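Local coordinates for Acarbose/maltose binding protein GacH (Streptomyces glaucescens, PDB 3K01), which binds acarbose and an acarbose homolog, and probably maltose, as the extracellular solute receptor of an ABC transporter, at residues A[224-227]-A[228-232]. Numbering follows the deposited sequence.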
loop_
_atom_site.group_PDB
_atom_site.type_symbol
_atom_site.label_atom_id
_atom_site.label_comp_id
_atom_site.label_asym_id
_atom_site.label_seq_id
_atom_site.Cartn_x
_atom_site.Cartn_y
_atom_site.Cartn_z
ATOM N N VAL A 224 -9.885 -20.381 -1.491
ATOM C CA VAL A 224 -10.938 -19.369 -1.278
ATOM C C VAL A 224 -11.233 -18.599 -2.549
ATOM O O VAL A 224 -12.409 -18.384 -2.895
ATOM C CB VAL A 224 -10.512 -18.386 -0.149
ATOM C CG1 VAL A 224 -11.353 -17.079 -0.161
ATOM C CG2 VAL A 224 -10.592 -19.054 1.203
ATOM N N ILE A 225 -10.207 -18.181 -3.275
ATOM C CA ILE A 225 -10.480 -17.362 -4.446
ATOM C C ILE A 225 -11.205 -18.173 -5.518
ATOM O O ILE A 225 -12.120 -17.674 -6.175
ATOM C CB ILE A 225 -9.213 -16.645 -5.007
ATOM C CG1 ILE A 225 -8.178 -17.630 -5.605
ATOM C CG2 ILE A 225 -8.607 -15.721 -3.948
ATOM C CD1 ILE A 225 -7.020 -16.918 -6.290
ATOM N N LYS A 226 -10.810 -19.434 -5.685
ATOM C CA LYS A 226 -11.501 -20.267 -6.674
ATOM C C LYS A 226 -12.938 -20.573 -6.251
ATOM O O LYS A 226 -13.841 -20.582 -7.095
ATOM C CB LYS A 226 -10.716 -21.564 -6.865
ATOM C CG LYS A 226 -11.209 -22.461 -8.034
ATOM C CD LYS A 226 -11.320 -21.709 -9.338
ATOM C CE LYS A 226 -11.462 -22.657 -10.526
ATOM N NZ LYS A 226 -11.855 -21.940 -11.789
ATOM N N ASP A 227 -13.154 -20.795 -4.970
ATOM C CA ASP A 227 -14.496 -21.031 -4.466
ATOM C C ASP A 227 -15.380 -19.798 -4.673
ATOM O O ASP A 227 -16.570 -19.941 -4.995
ATOM C CB ASP A 227 -14.496 -21.422 -2.976
ATOM C CG ASP A 227 -15.905 -21.498 -2.392
ATOM O OD1 ASP A 227 -16.637 -22.437 -2.736
ATOM O OD2 ASP A 227 -16.238 -20.622 -1.602
ATOM N N LEU A 228 -14.842 -18.604 -4.474
ATOM C CA LEU A 228 -15.668 -17.415 -4.661
ATOM C C LEU A 228 -16.190 -17.316 -6.085
ATOM O O LEU A 228 -17.356 -16.974 -6.329
ATOM C CB LEU A 228 -14.865 -16.180 -4.278
ATOM C CG LEU A 228 -14.799 -15.950 -2.764
ATOM C CD1 LEU A 228 -13.809 -14.861 -2.425
ATOM C CD2 LEU A 228 -16.161 -15.542 -2.192
ATOM N N VAL A 229 -15.369 -17.683 -7.037
ATOM C CA VAL A 229 -15.794 -17.645 -8.438
ATOM C C VAL A 229 -16.675 -18.854 -8.781
ATOM O O VAL A 229 -17.751 -18.692 -9.384
ATOM C CB VAL A 229 -14.571 -17.507 -9.390
ATOM C CG1 VAL A 229 -15.019 -17.484 -10.813
ATOM C CG2 VAL A 229 -13.764 -16.221 -9.075
ATOM N N ASP A 230 -16.287 -20.048 -8.349
ATOM C CA ASP A 230 -17.071 -21.251 -8.672
ATOM C C ASP A 230 -18.485 -21.132 -8.130
ATOM O O ASP A 230 -19.438 -21.568 -8.781
ATOM C CB ASP A 230 -16.477 -22.483 -8.008
ATOM C CG ASP A 230 -15.293 -23.028 -8.721
ATOM O OD1 ASP A 230 -15.019 -22.651 -9.878
ATOM O OD2 ASP A 230 -14.646 -23.904 -8.082
ATOM N N SER A 231 -18.623 -20.580 -6.930
ATOM C CA SER A 231 -19.932 -20.477 -6.266
ATOM C C SER A 231 -20.770 -19.351 -6.824
ATOM O O SER A 231 -21.931 -19.212 -6.412
ATOM C CB SER A 231 -19.749 -20.247 -4.764
ATOM O OG SER A 231 -19.185 -18.957 -4.556
ATOM N N LYS A 232 -20.208 -18.545 -7.719
ATOM C CA LYS A 232 -20.902 -17.409 -8.332
ATOM C C LYS A 232 -21.021 -16.190 -7.434
ATOM O O LYS A 232 -21.684 -15.217 -7.825
ATOM C CB LYS A 232 -22.275 -17.798 -8.913
ATOM C CG LYS A 232 -22.171 -18.943 -9.934
ATOM C CD LYS A 232 -23.531 -19.289 -10.523
ATOM C CE LYS A 232 -24.429 -19.871 -9.470
ATOM N NZ LYS A 232 -25.852 -19.845 -9.925
HETATM O O HOH W 1 -14.447 -20.690 -11.628
#
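K226 runs at a slant across the carboxylate of D230, one turn further along helix 216-230. Its chain leaves with CG anti to the backbone N (chi1 -171°) and bends at chi2, which lays the methylenes over the acid: K226 CG lies 3.7 Å from D230 OD2 and K226 CE 3.6 Å from D230 OD1. The charged ends make only a long salt bridge, K226 NZ to D230 OD1 at 3.8 Å, and a water fills in, accepting from NZ and donating to OD1. NZ also donates a hydrogen bond to L387 O, tying this face to helix 376-387. Such i to i+4 pairs follow the helix repeat, here in the last turns of the helix, before K232 takes positive phi. There D227 O is gripped twice, by S231 N at 2.9 Å and S231 OG at 2.8 Å, from opposite faces of its carbonyl plane; chi1 of 68° swings the hydroxyl back over the preceding turn. The D227 carboxylate makes a salt bridge through OD2 to K167 NZ of helix 163-177. On the apolar side V224 and L228 lie alongside each other, V224 CG1 to L228 CD1 4.0 Å, and both pack against Y195, while L228 also touches L166.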